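Local atomic coordinates of hypoxanthine-guanine phosphoribosyltransferase (Leishmania tarentolae, PDB entry 1PZM), a protein that probably converts hypoxanthine and guanine to IMP and GMP in purine salvage, by transferring the phosphoribosyl group of 5-phosphoribosylpyrophosphate onto the purine. Residues Val28-Glu31 with Gln32-Ala36; Leu134-Leu137 with Met138-Leu142; Ala76-Leu79 with Ala80-Gly83. All coordinates share one frame; numbering follows the deposited sequence. Where two conformers were deposited one is given.

Overall arrangement
All three contacts are local side-chain arrangements within helices of the phosphoribosyltransferase domain. Along the chain the order is contact 1, contact 3, contact 2. Contact 1 starts helix 30-48, just after strand 23-28 of the small antiparallel sheet. Contact 3 ends helix 69-81, and contact 2 forms most of helix 132-142. The last two helices each belong to a beta-alpha-beta unit of the parallel sheet. Contacts 1 and 3 touch where Trp34 O meets the Phe78 ring, their centres 16 Å apart. Contact 2 lies across the chain's centre from contact 1, with centres 28 Å apart. Its Leu134 end lies near bound GMP, whereas contact 3 lies away from the annotated sites and faces the second subunit.

Contact 1: Val28-Glu31 with Gln32-Ala36; sequences VTQE and QVWAA
Gln30 lies flat over one face of the Trp34 indole. Gln30 CG stands 3.6 Å from the centroid of the six-membered ring, close to the ring normal, in a CH-pi contact. The amide plane is only 8° from the ring plane. The side chain runs out with CG anti to the backbone N (chi1 165°) and stays extended, which carries the amide on to the outer rim of the indole. Gln30 CD is 3.4 Å from Trp34 CH2. Two polar atoms have partners elsewhere: Gln30 OE1 bonds to Arg194 and Trp34 NE1 to Asp74. Arg77 of the second subunit also packs on Trp34. On the buried side, Val28 CG1 meets Val33 CG2 at 3.6 Å.

Thr29 is the N-cap of helix 30-48, and with Gln32 it forms a capping box. Gln32 N donates to Thr29 OG1 at 3.2 Å. In return Thr29 N donates to Gln32 OE1 at 2.9 Å, along a nearly straight bond that reaches the oxygen from above the carbonyl plane. The first regular helical bonds follow, with Val33 N on Thr29 O and Trp34 N on Gln30 O.

Gln32, though exposed, is tied down by the box. The looser solvent side is that of Glu31. In one of its two conformers Glu31 OE2 accepts from Gln30 NE2 at 3.0 Å, so this link is doubtful.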
# COMPACT_ATOMS: atom_id res chain seq x y z
N VAL A 28 17.21 -6.70 7.70
CA VAL A 28 17.27 -5.24 7.64
C VAL A 28 16.15 -4.70 8.52
O VAL A 28 15.00 -5.15 8.38
CB VAL A 28 16.98 -4.70 6.19
CG1 VAL A 28 17.33 -3.19 6.09
CG2 VAL A 28 17.75 -5.54 5.10
N THR A 29 16.48 -3.77 9.43
CA THR A 29 15.47 -3.23 10.27
C THR A 29 14.70 -2.19 9.47
O THR A 29 15.18 -1.64 8.42
CB THR A 29 16.00 -2.61 11.55
OG1 THR A 29 16.83 -1.48 11.18
CG2 THR A 29 16.90 -3.60 12.32
N GLN A 30 13.51 -1.97 9.97
CA GLN A 30 12.66 -0.87 9.52
C GLN A 30 13.42 0.50 9.39
O GLN A 30 13.34 1.20 8.32
CB GLN A 30 11.48 -0.74 10.51
CG GLN A 30 10.68 0.57 10.43
CD GLN A 30 9.46 0.55 11.34
OE1 GLN A 30 8.38 0.02 10.93
NE2 GLN A 30 9.59 1.12 12.60
N GLU A 31 14.15 0.86 10.45
CA GLU A 31 14.93 2.11 10.48
C GLU A 31 15.95 2.13 9.32
O GLU A 31 16.16 3.18 8.67
CB GLU A 31 15.70 2.20 11.83
CG GLU A 31 14.71 2.46 13.00
CD GLU A 31 13.59 1.38 13.19
OE1 GLU A 31 13.91 0.17 13.15
OE2 GLU A 31 12.41 1.79 13.47
N GLN A 32 16.63 1.00 9.10
CA GLN A 32 17.67 0.91 8.07
C GLN A 32 16.99 1.01 6.67
O GLN A 32 17.57 1.58 5.72
CB GLN A 32 18.48 -0.41 8.22
CG GLN A 32 19.44 -0.44 9.44
CD GLN A 32 19.77 -1.87 9.88
OE1 GLN A 32 19.26 -2.84 9.30
NE2 GLN A 32 20.62 -2.01 10.91
N VAL A 33 15.81 0.41 6.53
CA VAL A 33 15.07 0.47 5.23
C VAL A 33 14.69 1.94 4.98
O VAL A 33 14.90 2.51 3.90
CB VAL A 33 13.76 -0.38 5.28
CG1 VAL A 33 12.86 -0.12 4.05
CG2 VAL A 33 14.06 -1.91 5.38
N TRP A 34 14.17 2.58 6.03
CA TRP A 34 13.85 3.98 5.89
C TRP A 34 15.03 4.91 5.57
O TRP A 34 14.90 5.75 4.68
CB TRP A 34 13.16 4.49 7.14
CG TRP A 34 11.74 3.94 7.30
CD1 TRP A 34 10.88 3.40 6.32
CD2 TRP A 34 10.97 4.03 8.50
NE1 TRP A 34 9.64 3.10 6.89
CE2 TRP A 34 9.66 3.49 8.22
CE3 TRP A 34 11.25 4.47 9.81
CZ2 TRP A 34 8.66 3.40 9.22
CZ3 TRP A 34 10.23 4.38 10.81
CH2 TRP A 34 8.98 3.82 10.49
N ALA A 35 16.16 4.75 6.27
CA ALA A 35 17.34 5.52 5.94
C ALA A 35 17.82 5.29 4.48
O ALA A 35 18.16 6.28 3.81
CB ALA A 35 18.51 5.27 6.95
N ALA A 36 17.84 4.05 3.98
CA ALA A 36 18.31 3.80 2.60
C ALA A 36 17.27 4.39 1.57
O ALA A 36 17.62 4.93 0.51
CB ALA A 36 18.53 2.25 2.33

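Contact 2: Leu134-Leu137 with Met138-Leu142; sequences LQYL and MRFML
Met138 N donates to Leu134 O at 2.8 Å, a short backbone bond inside helix 132-142. Two carbons of the Met138 side chain lie near the same oxygen, with CG 3.3 Å from Leu134 O. Met138 CG is anti to the carbonyl carbon (chi1 -74°), and the extended chi2 carries the sulfur on towards Leu134. Met138 SD comes within 4.0 Å of Leu134 CG, and the two side chains meet at a slant. This apolar pair faces the sheet. Leu134 and Met138 both rest on Leu123 of strand 120-125 and on Thr151 of strand 148-156.

Further round the helix, Gln135 and Arg139 run side by side and point the same way. Arg139 NH2 donates to Gln135 OE1 at 3.2 Å. The N-H is nearly straight towards the oxygen (170°), and the oxygen lies in the guanidinium plane. The amide is turned 59° from that plane. The donor stands well out of the carbonyl plane and not on a lone pair. Gln135 CG also lies 3.6 Å from Arg139 NE, alongside the guanidinium. Loop residues Val163 and Val165 pack on Gln135.

Regular i to i+4 bonds continue through Arg139 N, Phe140 N and Met141 N. The helix is the crossover of a beta-alpha-beta unit between strands 127-128 and 148-156. The side chain of Leu134 is about 6 Å from bound GMP. The apolar Leu134-Met138 pair fixes the sheet-facing side, while the out-of-plane Arg139-Gln135 bond is probably a modest tie between turns.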
# COMPACT_ATOMS: atom_id res chain seq x y z
N LEU A 134 10.12 -8.85 -13.63
CA LEU A 134 10.40 -7.46 -13.94
C LEU A 134 10.58 -7.29 -15.43
O LEU A 134 10.07 -6.31 -15.98
CB LEU A 134 11.66 -7.01 -13.22
CG LEU A 134 12.03 -5.52 -13.38
CD1 LEU A 134 10.84 -4.51 -12.98
CD2 LEU A 134 13.24 -5.24 -12.56
N GLN A 135 11.29 -8.21 -16.09
CA GLN A 135 11.56 -8.07 -17.51
C GLN A 135 10.23 -7.99 -18.27
O GLN A 135 10.07 -7.17 -19.19
CB GLN A 135 12.41 -9.24 -18.05
CG GLN A 135 12.65 -9.22 -19.59
CD GLN A 135 13.43 -10.42 -20.10
OE1 GLN A 135 14.50 -10.27 -20.72
NE2 GLN A 135 12.92 -11.61 -19.84
N TYR A 136 9.29 -8.85 -17.90
CA TYR A 136 7.99 -8.87 -18.57
C TYR A 136 7.31 -7.51 -18.36
O TYR A 136 6.81 -6.88 -19.32
CB TYR A 136 7.10 -9.97 -17.97
CG TYR A 136 5.66 -9.96 -18.49
CD1 TYR A 136 5.33 -10.50 -19.73
CD2 TYR A 136 4.62 -9.41 -17.72
CE1 TYR A 136 4.03 -10.48 -20.19
CE2 TYR A 136 3.31 -9.40 -18.18
CZ TYR A 136 3.03 -9.93 -19.41
OH TYR A 136 1.74 -9.94 -19.87
N LEU A 137 7.34 -7.04 -17.12
CA LEU A 137 6.59 -5.83 -16.79
C LEU A 137 7.19 -4.65 -17.55
O LEU A 137 6.46 -3.77 -18.02
CB LEU A 137 6.61 -5.55 -15.28
CG LEU A 137 5.80 -6.50 -14.39
CD1 LEU A 137 6.05 -6.20 -12.90
CD2 LEU A 137 4.32 -6.46 -14.70
N MET A 138 8.51 -4.63 -17.63
CA MET A 138 9.23 -3.57 -18.33
C MET A 138 8.82 -3.52 -19.79
O MET A 138 8.35 -2.48 -20.25
CB MET A 138 10.74 -3.74 -18.18
CG MET A 138 11.27 -3.36 -16.76
SD MET A 138 13.09 -3.53 -16.63
CE MET A 138 13.70 -2.38 -17.94
N ARG A 139 8.94 -4.66 -20.48
CA ARG A 139 8.56 -4.77 -21.89
C ARG A 139 7.12 -4.30 -22.06
O ARG A 139 6.79 -3.57 -23.01
CB ARG A 139 8.67 -6.22 -22.40
CG ARG A 139 10.08 -6.84 -22.36
CD ARG A 139 10.29 -8.15 -23.18
NE ARG A 139 11.67 -8.61 -23.00
CZ ARG A 139 12.69 -8.33 -23.82
NH1 ARG A 139 12.49 -7.62 -24.93
NH2 ARG A 139 13.90 -8.79 -23.54
N PHE A 140 6.27 -4.74 -21.14
CA PHE A 140 4.89 -4.43 -21.24
C PHE A 140 4.60 -2.92 -21.03
O PHE A 140 3.75 -2.36 -21.73
CB PHE A 140 4.11 -5.30 -20.28
CG PHE A 140 2.62 -5.07 -20.34
CD1 PHE A 140 1.83 -5.82 -21.18
CD2 PHE A 140 2.03 -4.09 -19.54
CE1 PHE A 140 0.44 -5.61 -21.22
CE2 PHE A 140 0.66 -3.86 -19.57
CZ PHE A 140 -0.15 -4.63 -20.42
N MET A 141 5.28 -2.26 -20.11
CA MET A 141 5.06 -0.82 -19.90
C MET A 141 5.66 0.01 -21.06
O MET A 141 5.08 1.04 -21.44
CB MET A 141 5.58 -0.35 -18.51
CG MET A 141 4.76 -0.89 -17.32
SD MET A 141 3.00 -0.50 -17.47
CE MET A 141 2.15 -1.76 -16.38
N LEU A 142 6.79 -0.44 -21.61
CA LEU A 142 7.49 0.21 -22.74
C LEU A 142 6.64 0.42 -24.00
O LEU A 142 6.76 1.45 -24.68
CB LEU A 142 8.78 -0.56 -23.13
CG LEU A 142 9.97 -0.36 -22.16
CD1 LEU A 142 11.13 -1.37 -22.31
CD2 LEU A 142 10.51 1.09 -22.21

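Contact 3: Ala76-Leu79 with Ala80-Gly83; sequences ARFL and ADEG
A Schellman motif ends helix 69-81. Ala80 N on Ala76 O and Asp81 N on Arg77 O are the last regular bonds, both 3.0 Å. Then the pattern changes. Glu82 N is shared weakly between Phe78 O at 3.2 Å and Leu79 O at 2.9 Å. Gly83 takes a positive phi of 67°, and its N bonds to Ala80 O. Val84 N closes the motif on Leu79 O.

Among the side chains, Phe78 and Asp81 lie side by side and point the same way. Asp81 OD2 approaches Phe78 CD2 at 3.6 Å, with the carboxylate plane 83° from the ring plane. Both residues have CG anti to the carbonyl carbon, which sends them off the helix in step. Together they receive Arg194 of the second subunit: it forms a salt bridge with Asp81 OD1 and a cation-pi contact with Phe78. Arg77 makes salt bridges to Asp74 of its own chain and to Asp74 of the second subunit.

Glu82 CG lies 3.5 Å from Phe78 O. The Glu82 carboxylate forms a salt bridge with Lys42. With the glycine in the C-prime place the chain turns out of the helix and leads on to strand 86-91. This is the helix end of a beta-alpha-beta unit, whose first strand is 59-64.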
# COMPACT_ATOMS: atom_id res chain seq x y z
N ALA A 76 6.71 6.73 -1.49
CA ALA A 76 5.89 7.90 -1.84
C ALA A 76 6.11 9.08 -0.88
O ALA A 76 6.28 10.21 -1.32
CB ALA A 76 4.35 7.59 -1.96
N ARG A 77 6.09 8.81 0.43
CA ARG A 77 6.30 9.85 1.44
C ARG A 77 7.73 10.44 1.51
O ARG A 77 7.90 11.63 1.68
CB ARG A 77 5.81 9.37 2.80
CG ARG A 77 4.27 9.20 2.85
CD ARG A 77 3.80 8.54 4.10
NE ARG A 77 3.99 7.08 4.12
CZ ARG A 77 3.44 6.35 5.11
NH1 ARG A 77 2.66 6.97 6.07
NH2 ARG A 77 3.61 5.04 5.14
N PHE A 78 8.75 9.63 1.35
CA PHE A 78 10.11 10.15 1.15
C PHE A 78 10.27 11.05 -0.09
O PHE A 78 11.00 12.06 -0.06
CB PHE A 78 11.14 8.99 1.14
CG PHE A 78 11.31 8.34 2.50
CD1 PHE A 78 11.03 6.99 2.68
CD2 PHE A 78 11.68 9.14 3.61
CE1 PHE A 78 11.12 6.42 3.97
CE2 PHE A 78 11.76 8.60 4.90
CZ PHE A 78 11.48 7.21 5.08
N LEU A 79 9.61 10.68 -1.18
CA LEU A 79 9.58 11.53 -2.37
C LEU A 79 8.85 12.88 -2.11
O LEU A 79 9.32 13.97 -2.53
CB LEU A 79 8.98 10.74 -3.55
CG LEU A 79 9.86 9.69 -4.22
CD1 LEU A 79 9.03 8.84 -5.26
CD2 LEU A 79 11.12 10.28 -4.88
N ALA A 80 7.77 12.83 -1.33
CA ALA A 80 7.13 14.05 -0.86
C ALA A 80 8.13 14.92 -0.10
O ALA A 80 8.17 16.14 -0.31
CB ALA A 80 5.95 13.75 0.04
N ASP A 81 8.92 14.32 0.79
CA ASP A 81 9.98 15.09 1.52
C ASP A 81 10.97 15.81 0.57
O ASP A 81 11.54 16.88 0.92
CB ASP A 81 10.83 14.17 2.41
CG ASP A 81 10.05 13.51 3.51
OD1 ASP A 81 8.88 13.88 3.82
OD2 ASP A 81 10.54 12.56 4.14
N GLU A 82 11.16 15.21 -0.61
CA GLU A 82 12.08 15.77 -1.58
C GLU A 82 11.37 16.68 -2.61
O GLU A 82 11.99 17.15 -3.54
CB GLU A 82 12.89 14.66 -2.29
CG GLU A 82 13.77 13.76 -1.40
CD GLU A 82 14.70 14.51 -0.40
OE1 GLU A 82 15.31 15.55 -0.72
OE2 GLU A 82 14.80 14.04 0.75
N GLY A 83 10.08 16.94 -2.41
CA GLY A 83 9.30 17.76 -3.34
C GLY A 83 9.06 17.17 -4.73
O GLY A 83 8.84 17.92 -5.68